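Local coordinates for protein addiction module toxin RelE (Helicobacter pylori, PDB 4LTT) that probably acts as an RNA-cleaving toxin of a type II toxin-antitoxin module, of the YafQ subfamily of RelE toxins, and can bind copper, at residues D46-R57 against V68-L79; M1-S9 against V30-E38. All blocks are in the same frame, centred on the assembly; numbering follows the deposited sequence. Where two conformers were deposited one is given.

Interaction 1. Residues D46-R57 against V68-L79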
loop_
_atom_site.group_PDB
_atom_site.type_symbol
_atom_site.label_atom_id
_atom_site.label_comp_id
_atom_site.label_asym_id
_atom_site.label_seq_id
_atom_site.Cartn_x
_atom_site.Cartn_y
_atom_site.Cartn_z
ATOM N N ASP A 46 -7.026 -0.523 -7.870
ATOM C CA ASP A 46 -6.452 0.734 -7.329
ATOM C C ASP A 46 -7.534 1.840 -7.301
ATOM O O ASP A 46 -8.285 2.010 -8.309
ATOM C CB ASP A 46 -5.274 1.188 -8.211
ATOM C CG ASP A 46 -4.559 2.332 -7.625
ATOM O OD1 ASP A 46 -4.138 2.210 -6.495
ATOM O OD2 ASP A 46 -4.417 3.387 -8.282
ATOM N N HIS A 47 -7.692 2.539 -6.213
ATOM C CA HIS A 47 -8.695 3.589 -6.113
ATOM C C HIS A 47 -8.452 4.517 -4.994
ATOM O O HIS A 47 -7.651 4.221 -4.094
ATOM C CB HIS A 47 -10.095 2.932 -5.994
ATOM C CG HIS A 47 -10.297 2.125 -4.727
ATOM N ND1 HIS A 47 -9.828 0.865 -4.550
ATOM C CD2 HIS A 47 -11.013 2.452 -3.578
ATOM C CE1 HIS A 47 -10.235 0.383 -3.343
ATOM N NE2 HIS A 47 -10.907 1.381 -2.723
ATOM N N ALA A 48 -9.177 5.634 -4.944
ATOM C CA ALA A 48 -9.099 6.566 -3.874
ATOM C C ALA A 48 -9.988 6.161 -2.756
ATOM O O ALA A 48 -11.169 5.742 -2.952
ATOM C CB ALA A 48 -9.470 7.962 -4.404
ATOM N N LEU A 49 -9.480 6.252 -1.527
ATOM C CA LEU A 49 -10.308 6.052 -0.324
ATOM C C LEU A 49 -11.176 7.260 -0.039
ATOM O O LEU A 49 -11.032 8.358 -0.613
ATOM C CB LEU A 49 -9.454 5.745 0.871
ATOM C CG LEU A 49 -8.630 4.456 0.717
ATOM C CD1 LEU A 49 -7.632 4.383 1.905
ATOM C CD2 LEU A 49 -9.622 3.289 0.699
ATOM N N LYS A 50 -12.166 7.050 0.813
ATOM C CA LYS A 50 -13.157 8.111 1.139
ATOM C C LYS A 50 -13.185 8.344 2.585
ATOM O O LYS A 50 -12.561 7.720 3.420
ATOM C CB LYS A 50 -14.547 7.752 0.618
ATOM C CG LYS A 50 -14.562 7.428 -0.885
ATOM C CD LYS A 50 -14.583 8.619 -1.859
ATOM C CE LYS A 50 -13.355 8.781 -2.785
ATOM N NZ LYS A 50 -13.475 9.649 -4.041
ATOM N N GLY A 51 -14.036 9.343 2.901
ATOM C CA GLY A 51 -14.232 9.723 4.297
ATOM C C GLY A 51 -12.965 10.051 5.047
ATOM O O GLY A 51 -12.141 10.835 4.447
ATOM N N LYS A 52 -12.778 9.456 6.237
ATOM C CA LYS A 52 -11.600 9.579 7.162
ATOM C C LYS A 52 -10.274 9.474 6.465
ATOM O O LYS A 52 -9.280 10.004 6.943
ATOM C CB LYS A 52 -11.518 8.434 8.204
ATOM C CG LYS A 52 -12.739 8.274 9.034
ATOM C CD LYS A 52 -12.777 6.872 9.593
ATOM C CE LYS A 52 -14.225 6.536 9.866
ATOM N NZ LYS A 52 -14.664 7.346 11.050
ATOM N N TRP A 53 -10.248 8.678 5.394
ATOM C CA TRP A 53 -8.970 8.203 4.807
ATOM C C TRP A 53 -8.518 9.060 3.703
ATOM O O TRP A 53 -7.389 8.843 3.234
ATOM C CB TRP A 53 -9.073 6.733 4.417
ATOM C CG TRP A 53 -9.160 5.884 5.628
ATOM C CD1 TRP A 53 -10.314 5.239 6.126
ATOM C CD2 TRP A 53 -8.129 5.562 6.563
ATOM N NE1 TRP A 53 -10.039 4.558 7.265
ATOM C CE2 TRP A 53 -8.763 4.709 7.602
ATOM C CE3 TRP A 53 -6.795 5.871 6.679
ATOM C CZ2 TRP A 53 -8.061 4.213 8.689
ATOM C CZ3 TRP A 53 -6.085 5.360 7.786
ATOM C CH2 TRP A 53 -6.706 4.571 8.758
ATOM N N LYS A 54 -9.284 10.020 3.213
ATOM C CA LYS A 54 -8.789 10.917 2.188
ATOM C C LYS A 54 -7.552 11.647 2.695
ATOM O O LYS A 54 -7.507 11.995 3.906
ATOM C CB LYS A 54 -9.835 11.977 1.757
ATOM C CG LYS A 54 -11.043 11.361 1.063
ATOM C CD LYS A 54 -11.871 12.499 0.458
ATOM C CE LYS A 54 -12.971 12.045 -0.395
ATOM N NZ LYS A 54 -13.354 13.250 -1.224
ATOM N N PRO A 55 -6.554 11.903 1.841
ATOM C CA PRO A 55 -6.506 11.703 0.435
ATOM C C PRO A 55 -5.823 10.362 -0.018
ATOM O O PRO A 55 -5.419 10.208 -1.121
ATOM C CB PRO A 55 -5.647 12.908 -0.054
ATOM C CG PRO A 55 -4.630 13.016 1.084
ATOM C CD PRO A 55 -5.418 12.749 2.322
ATOM N N PHE A 56 -5.732 9.375 0.901
ATOM C CA PHE A 56 -5.026 8.155 0.592
ATOM C C PHE A 56 -5.724 7.336 -0.458
ATOM O O PHE A 56 -6.948 7.448 -0.665
ATOM C CB PHE A 56 -4.758 7.351 1.889
ATOM C CG PHE A 56 -3.663 8.002 2.722
ATOM C CD1 PHE A 56 -2.336 7.547 2.647
ATOM C CD2 PHE A 56 -3.904 9.106 3.496
ATOM C CE1 PHE A 56 -1.312 8.154 3.397
ATOM C CE2 PHE A 56 -2.861 9.729 4.246
ATOM C CZ PHE A 56 -1.573 9.255 4.138
ATOM N N ARG A 57 -4.967 6.459 -1.070
ATOM C CA ARG A 57 -5.456 5.478 -2.058
ATOM C C ARG A 57 -5.183 4.082 -1.532
ATOM O O ARG A 57 -4.363 3.863 -0.616
ATOM C CB ARG A 57 -4.717 5.670 -3.406
ATOM C CG ARG A 57 -4.999 7.054 -4.039
ATOM C CD ARG A 57 -4.313 7.188 -5.431
ATOM N NE ARG A 57 -4.849 6.275 -6.403
ATOM C CZ ARG A 57 -5.973 6.433 -7.075
ATOM N NH1 ARG A 57 -6.717 7.529 -6.873
ATOM N NH2 ARG A 57 -6.402 5.462 -7.855
ATOM N N VAL A 68 -2.066 0.802 1.443
ATOM C CA VAL A 68 -2.619 2.162 1.559
ATOM C C VAL A 68 -1.480 3.113 1.359
ATOM O O VAL A 68 -0.422 2.966 2.051
ATOM C CB VAL A 68 -3.333 2.371 2.899
ATOM C CG1 VAL A 68 -3.844 3.812 2.995
ATOM C CG2 VAL A 68 -4.507 1.398 3.029
ATOM N N TYR A 69 -1.617 4.061 0.418
ATOM C CA TYR A 69 -0.473 4.892 0.002
ATOM C C TYR A 69 -0.965 6.226 -0.412
ATOM O O TYR A 69 -2.164 6.456 -0.626
ATOM C CB TYR A 69 0.326 4.202 -1.139
ATOM C CG TYR A 69 -0.446 4.173 -2.427
ATOM C CD1 TYR A 69 -0.324 5.236 -3.335
ATOM C CD2 TYR A 69 -1.294 3.150 -2.751
ATOM C CE1 TYR A 69 -1.029 5.205 -4.541
ATOM C CE2 TYR A 69 -2.039 3.140 -3.919
ATOM C CZ TYR A 69 -1.908 4.188 -4.816
ATOM O OH TYR A 69 -2.623 4.205 -5.989
ATOM N N LEU A 70 -0.031 7.160 -0.590
ATOM C CA LEU A 70 -0.338 8.516 -1.037
ATOM C C LEU A 70 0.839 9.068 -1.809
ATOM O O LEU A 70 1.985 9.053 -1.329
ATOM C CB LEU A 70 -0.642 9.423 0.179
ATOM C CG LEU A 70 -0.851 10.902 -0.149
ATOM C CD1 LEU A 70 -2.075 11.149 -0.986
ATOM C CD2 LEU A 70 -0.942 11.672 1.147
ATOM N N VAL A 71 0.568 9.705 -2.938
ATOM C CA VAL A 71 1.585 10.508 -3.618
ATOM C C VAL A 71 1.412 11.945 -3.119
ATOM O O VAL A 71 0.310 12.523 -3.276
ATOM C CB VAL A 71 1.395 10.406 -5.131
ATOM C CG1 VAL A 71 2.316 11.409 -5.864
ATOM C CG2 VAL A 71 1.697 9.040 -5.620
ATOM N N LYS A 72 2.430 12.501 -2.521
ATOM C CA LYS A 72 2.309 13.888 -2.073
ATOM C C LYS A 72 3.679 14.532 -2.185
ATOM O O LYS A 72 4.643 14.017 -1.650
ATOM C CB LYS A 72 1.859 13.953 -0.650
ATOM C CG LYS A 72 1.789 15.359 -0.105
ATOM C CD LYS A 72 1.275 15.431 1.280
ATOM C CE LYS A 72 1.205 16.894 1.721
ATOM N NZ LYS A 72 0.625 16.964 3.098
ATOM N N ASP A 73 3.780 15.721 -2.814
ATOM C CA ASP A 73 5.074 16.536 -2.727
ATOM C C ASP A 73 6.427 15.753 -2.954
ATOM O O ASP A 73 7.352 15.772 -2.237
ATOM C CB ASP A 73 5.182 17.258 -1.451
ATOM C CG ASP A 73 4.044 18.223 -1.237
ATOM O OD1 ASP A 73 3.479 18.701 -2.256
ATOM O OD2 ASP A 73 3.777 18.420 -0.066
ATOM N N ASP A 74 6.386 15.063 -3.991
ATOM C CA ASP A 74 7.510 14.281 -4.508
ATOM C C ASP A 74 7.841 13.011 -3.752
ATOM O O ASP A 74 8.908 12.436 -4.013
ATOM C CB ASP A 74 8.772 15.099 -4.749
ATOM C CG ASP A 74 9.547 14.595 -5.996
ATOM O OD1 ASP A 74 8.944 14.243 -7.011
ATOM O OD2 ASP A 74 10.817 14.564 -5.945
ATOM N N GLU A 75 6.937 12.570 -2.895
ATOM C CA GLU A 75 7.078 11.286 -2.210
ATOM C C GLU A 75 5.966 10.350 -2.558
ATOM O O GLU A 75 4.796 10.779 -2.760
ATOM C CB GLU A 75 7.117 11.487 -0.674
ATOM C CG GLU A 75 8.307 12.268 -0.157
ATOM C CD GLU A 75 8.271 12.290 1.370
ATOM O OE1 GLU A 75 7.206 12.373 2.011
ATOM O OE2 GLU A 75 9.395 12.131 1.953
ATOM N N LEU A 76 6.297 9.053 -2.551
ATOM C CA LEU A 76 5.311 8.021 -2.437
ATOM C C LEU A 76 5.322 7.545 -1.003
ATOM O O LEU A 76 6.340 7.014 -0.543
ATOM C CB LEU A 76 5.662 6.851 -3.386
ATOM C CG LEU A 76 4.714 5.632 -3.182
ATOM C CD1 LEU A 76 3.285 5.974 -3.523
ATOM C CD2 LEU A 76 5.165 4.531 -4.048
ATOM N N ILE A 77 4.263 7.848 -0.271
ATOM C CA ILE A 77 4.124 7.492 1.144
ATOM C C ILE A 77 3.451 6.154 1.234
ATOM O O ILE A 77 2.308 6.012 0.773
ATOM C CB ILE A 77 3.322 8.574 1.883
ATOM C CG1 ILE A 77 3.996 9.944 1.842
ATOM C CG2 ILE A 77 3.157 8.157 3.354
ATOM C CD1 ILE A 77 3.011 11.086 2.139
ATOM N N LEU A 78 4.087 5.194 1.887
ATOM C CA LEU A 78 3.465 3.925 2.166
ATOM C C LEU A 78 3.022 3.871 3.590
ATOM O O LEU A 78 3.827 4.061 4.493
ATOM C CB LEU A 78 4.434 2.773 1.876
ATOM C CG LEU A 78 5.023 2.779 0.438
ATOM C CD1 LEU A 78 5.712 1.447 0.179
ATOM C CD2 LEU A 78 3.909 2.933 -0.632
ATOM N N LEU A 79 1.696 3.777 3.780
ATOM C CA LEU A 79 1.073 3.903 5.084
ATOM C C LEU A 79 0.785 2.578 5.790
ATOM O O LEU A 79 1.119 2.416 6.978
ATOM C CB LEU A 79 -0.203 4.738 4.958
ATOM C CG LEU A 79 -0.830 5.117 6.299
ATOM C CD1 LEU A 79 0.044 6.167 6.903
ATOM C CD2 LEU A 79 -2.270 5.657 6.136
#
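The ring of Phe56 is clasped between two leucines of the neighbouring hairpin. Leu79 CD2 sits over one face, 4.0 Å from the ring centroid and 18° off the normal, while Leu70 covers the opposite face, CB making a CH-pi contact with the ring and CD2 packing toward its rim; CB approaches Phe56 CE1 to 3.5 Å. Ile77 CG2 stands at the ring edge, near its plane. Pro55, which follows a cis peptide bond, adds its CG against Leu70 CD1, and Trp53 CZ3 comes within 4.2 Å of Leu79 CD2.

Tyr69 and Arg57 point to the other face, where their ends meet Asp46 in a polar cluster. Tyr69 has CG between its backbone N and carbonyl carbon (chi1 70°), which sets one face of the ring against Arg57 CB and brings the hydroxyl to Asp46. Tyr69 OH donates to the syn lone pair of Asp46 OD1 at 2.6 Å, and carboxylate and ring are nearly coplanar, 12° apart. The same OH accepts from Arg57 NE at 3.1 Å, in the guanidinium plane, after the arginine chain bends at its third torsion. Arg57 NH2 completes the triangle with a salt bridge to Asp46 OD2 of 2.9 Å, reaching it from above the carboxylate plane. The hydroxyl is thus fixed by one donated and one accepted bond, and the arginine charge probably keeps the carboxylate ionised.

Between these two clusters the backbones pair: Arg57 N to Tyr69 O is 2.8 Å and nearly straight, and Tyr69 N returns a bond to Arg57 O. Arg57 and Tyr69 are therefore an antiparallel hydrogen-bonded pair. Leu49, packed on Val68, also touches Glu58, a copper ligand in another structure of this protein. The arrangement belongs to the antiparallel part of the RelE-type toxin sheet, where strand 57-60 joins the hairpin of strands 65-72 and 75-82.

Interaction 2. Residues M1-S9 against V30-E38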
loop_
_atom_site.group_PDB
_atom_site.type_symbol
_atom_site.label_atom_id
_atom_site.label_comp_id
_atom_site.label_asym_id
_atom_site.label_seq_id
_atom_site.Cartn_x
_atom_site.Cartn_y
_atom_site.Cartn_z
ATOM N N MET A 1 12.182 9.392 -10.291
ATOM C CA MET A 1 10.942 8.759 -9.661
ATOM C C MET A 1 10.627 9.419 -8.350
ATOM O O MET A 1 11.512 10.054 -7.762
ATOM C CB MET A 1 11.273 7.337 -9.248
ATOM C CG MET A 1 11.467 6.358 -10.332
ATOM S SD MET A 1 11.686 4.795 -9.428
ATOM C CE MET A 1 12.616 4.147 -10.771
ATOM N N LEU A 2 9.416 9.193 -7.775
ATOM C CA LEU A 2 9.119 9.632 -6.432
ATOM C C LEU A 2 10.057 9.046 -5.421
ATOM O O LEU A 2 10.491 7.901 -5.540
ATOM C CB LEU A 2 7.679 9.261 -6.096
ATOM C CG LEU A 2 6.576 9.968 -6.895
ATOM C CD1 LEU A 2 5.270 9.205 -6.710
ATOM C CD2 LEU A 2 6.477 11.406 -6.484
ATOM N N LYS A 3 10.365 9.838 -4.386
ATOM C CA LYS A 3 11.114 9.315 -3.237
ATOM C C LYS A 3 10.215 8.464 -2.406
ATOM O O LYS A 3 9.057 8.852 -2.177
ATOM C CB LYS A 3 11.543 10.510 -2.399
ATOM C CG LYS A 3 12.426 10.176 -1.219
ATOM C CD LYS A 3 12.976 11.520 -0.710
ATOM C CE LYS A 3 12.925 11.674 0.805
ATOM N NZ LYS A 3 13.920 10.741 1.415
ATOM N N LEU A 4 10.658 7.375 -1.875
ATOM C CA LEU A 4 9.846 6.541 -1.003
ATOM C C LEU A 4 9.859 6.996 0.381
ATOM O O LEU A 4 10.916 7.407 0.928
ATOM C CB LEU A 4 10.412 5.156 -0.971
ATOM C CG LEU A 4 9.951 4.163 -1.905
ATOM C CD1 LEU A 4 10.601 2.768 -1.708
ATOM C CD2 LEU A 4 8.402 3.939 -1.736
ATOM N N ASN A 5 8.740 7.031 1.014
ATOM C CA ASN A 5 8.597 7.310 2.400
ATOM C C ASN A 5 7.838 6.181 3.069
ATOM O O ASN A 5 6.640 6.084 2.944
ATOM C CB ASN A 5 7.943 8.665 2.562
ATOM C CG ASN A 5 7.773 9.083 4.008
ATOM O OD1 ASN A 5 7.876 8.274 4.909
ATOM N ND2 ASN A 5 7.476 10.362 4.221
ATOM N N LEU A 6 8.538 5.262 3.749
ATOM C CA LEU A 6 7.921 4.149 4.449
ATOM C C LEU A 6 7.580 4.592 5.860
ATOM O O LEU A 6 8.490 4.801 6.697
ATOM C CB LEU A 6 8.904 2.990 4.531
ATOM C CG LEU A 6 9.259 2.322 3.212
ATOM C CD1 LEU A 6 9.949 0.977 3.402
ATOM C CD2 LEU A 6 8.234 2.234 2.115
ATOM N N LYS A 7 6.334 4.760 6.166
ATOM C CA LYS A 7 5.962 5.143 7.546
ATOM C C LYS A 7 6.270 3.953 8.462
ATOM O O LYS A 7 6.212 2.799 8.044
ATOM C CB LYS A 7 4.484 5.514 7.596
ATOM C CG LYS A 7 4.156 6.770 6.736
ATOM C CD LYS A 7 4.936 7.995 7.164
ATOM C CE LYS A 7 4.654 9.295 6.487
ATOM N NZ LYS A 7 5.024 10.397 7.453
ATOM N N LYS A 8 6.492 4.242 9.739
ATOM C CA LYS A 8 6.755 3.161 10.670
ATOM C C LYS A 8 5.583 2.182 10.755
ATOM O O LYS A 8 5.790 0.980 10.937
ATOM C CB LYS A 8 7.156 3.720 12.046
ATOM C CG LYS A 8 8.548 4.340 12.048
ATOM C CD LYS A 8 9.712 3.379 11.961
ATOM C CE LYS A 8 10.934 4.221 11.525
ATOM N NZ LYS A 8 11.740 4.757 12.671
ATOM N N SER A 9 4.379 2.679 10.581
ATOM C CA SER A 9 3.155 1.793 10.614
ATOM C C SER A 9 3.295 0.758 9.456
ATOM O O SER A 9 3.000 -0.464 9.632
ATOM C CB SER A 9 1.861 2.610 10.424
ATOM O OG SER A 9 1.895 3.491 9.312
ATOM N N VAL A 30 4.596 -3.262 -7.824
ATOM C CA VAL A 30 3.554 -2.214 -7.639
ATOM C C VAL A 30 4.196 -0.895 -7.144
ATOM O O VAL A 30 3.883 0.181 -7.678
ATOM C CB VAL A 30 2.500 -2.681 -6.647
ATOM C CG1 VAL A 30 1.602 -1.484 -6.142
ATOM C CG2 VAL A 30 1.674 -3.821 -7.218
ATOM N N ILE A 31 5.111 -1.004 -6.165
ATOM C CA ILE A 31 5.736 0.182 -5.649
ATOM C C ILE A 31 6.488 0.896 -6.762
ATOM O O ILE A 31 6.414 2.135 -6.879
ATOM C CB ILE A 31 6.642 -0.160 -4.441
ATOM C CG1 ILE A 31 5.768 -0.486 -3.222
ATOM C CG2 ILE A 31 7.600 0.992 -4.142
ATOM C CD1 ILE A 31 6.525 -1.142 -2.124
ATOM N N LEU A 32 7.234 0.147 -7.589
ATOM C CA LEU A 32 7.982 0.812 -8.637
ATOM C C LEU A 32 7.032 1.526 -9.617
ATOM O O LEU A 32 7.297 2.675 -10.045
ATOM C CB LEU A 32 8.860 -0.221 -9.358
ATOM C CG LEU A 32 9.681 0.389 -10.534
ATOM C CD1 LEU A 32 10.651 1.437 -10.055
ATOM C CD2 LEU A 32 10.372 -0.748 -11.309
ATOM N N THR A 33 5.948 0.857 -9.992
ATOM C CA THR A 33 4.968 1.453 -10.887
ATOM C C THR A 33 4.408 2.763 -10.303
ATOM O O THR A 33 4.327 3.746 -11.017
ATOM C CB THR A 33 3.827 0.459 -11.126
ATOM O OG1 THR A 33 4.415 -0.715 -11.733
ATOM C CG2 THR A 33 2.765 0.983 -12.048
ATOM N N LEU A 34 4.026 2.727 -9.034
ATOM C CA LEU A 34 3.529 3.934 -8.375
ATOM C C LEU A 34 4.588 5.018 -8.294
ATOM O O LEU A 34 4.260 6.201 -8.510
ATOM C CB LEU A 34 3.062 3.578 -6.967
ATOM C CG LEU A 34 1.770 2.693 -6.878
ATOM C CD1 LEU A 34 1.454 2.297 -5.445
ATOM C CD2 LEU A 34 0.564 3.375 -7.538
ATOM N N ARG A 35 5.844 4.683 -8.031
ATOM C CA ARG A 35 6.878 5.668 -7.974
ATOM C C ARG A 35 7.085 6.338 -9.298
ATOM O O ARG A 35 7.501 7.528 -9.366
ATOM C CB ARG A 35 8.220 5.016 -7.572
ATOM C CG ARG A 35 8.256 4.625 -6.092
ATOM C CD ARG A 35 9.586 4.045 -5.672
ATOM N NE ARG A 35 10.615 5.114 -5.699
ATOM C CZ ARG A 35 11.914 4.916 -5.626
ATOM N NH1 ARG A 35 12.415 3.685 -5.580
ATOM N NH2 ARG A 35 12.707 5.976 -5.601
ATOM N N LYS A 36 6.798 5.602 -10.371
ATOM C CA LYS A 36 6.941 6.139 -11.720
ATOM C C LYS A 36 5.676 6.835 -12.200
ATOM O O LYS A 36 5.623 7.283 -13.387
ATOM C CB LYS A 36 7.314 5.000 -12.679
ATOM C CG LYS A 36 8.711 4.468 -12.439
ATOM C CD LYS A 36 9.063 3.308 -13.359
ATOM C CE LYS A 36 9.227 3.718 -14.808
ATOM N NZ LYS A 36 9.766 2.611 -15.708
ATOM N N LYS A 37 4.657 6.952 -11.358
ATOM C CA LYS A 37 3.400 7.616 -11.741
ATOM C C LYS A 37 2.783 6.954 -12.961
ATOM O O LYS A 37 2.373 7.654 -13.926
ATOM C CB LYS A 37 3.589 9.148 -11.924
ATOM C CG LYS A 37 4.001 9.842 -10.637
ATOM C CD LYS A 37 4.181 11.342 -10.883
ATOM C CE LYS A 37 4.387 12.080 -9.565
ATOM N NZ LYS A 37 4.938 13.456 -9.896
ATOM N N GLU A 38 2.740 5.646 -12.923
ATOM C CA GLU A 38 2.104 4.879 -13.941
ATOM C C GLU A 38 0.906 4.121 -13.335
ATOM O O GLU A 38 0.884 3.810 -12.155
ATOM C CB GLU A 38 3.066 3.879 -14.570
ATOM C CG GLU A 38 4.198 4.602 -15.336
ATOM C CD GLU A 38 5.317 3.682 -15.814
ATOM O OE1 GLU A 38 5.362 2.541 -15.425
ATOM O OE2 GLU A 38 6.154 4.214 -16.507
HETATM O O HOH W 1 13.502 8.980 -6.115
#
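Strand 3-6 and the last turns of helix 25-35 run at 127° to each other, their axes 9.9 Å apart at closest approach; the helix lies on one face of the sheet of this RelE-type alpha/beta fold, and its C-terminal turn comes up to the start of edge strand 3-6. The helix closes in a Schellman motif at Lys37, which has positive phi. There Leu2 N donates to Arg35 O at 3.0 Å with a nearly straight N-H, so the residue just before the strand is tied to the helix's C-terminal turn.

Arg35 returns the grip side-on. Its chain bends at chi3 (69°), and NE and NH2 both donate hydrogen bonds to Leu2 O, 2.8 Å from NE, which lies in the guanidinium plane. Two donors on a single carbonyl oxygen hold the group's rotation. Met1 SD lies over the centre of one guanidinium face, 3.8 Å above the plane, and Leu4 CG covers the opposite face. Leu4 CD2 also reaches Ile31 CG2, while Leu2 CD2 rests on Lys37 CE, 3.8 Å away, and Leu2 CD1 comes near Leu34 O. At the guanidinium edge, a water donates to Met1 O at 2.8 Å and weakly accepts from Arg35 NH2.

Both contacts meet the same sheet: strand 3-6 of interaction 2 pairs with strand 75-82, whose first residues belong to interaction 1, and Lys3 O takes a bond from Leu76 N while Leu79 O meets Ser9 OG. Their centres are 11 Å apart. Each is partly buried, but interaction 2 has more exposed members, five of ten touching residues against one of eleven. Interaction 1 sets a loop, and the first residue of strand 57-60, against a hairpin, with an aromatic-aliphatic cluster on one side and a hydrogen-bonded Asp46-Tyr69-Arg57 cluster that includes a salt bridge on the other; interaction 2 joins the N-terminal residues and the start of strand 3-6 to the end of a helix, with an arginine bound to a backbone carbonyl. Leu34, on the helix, touches Tyr69.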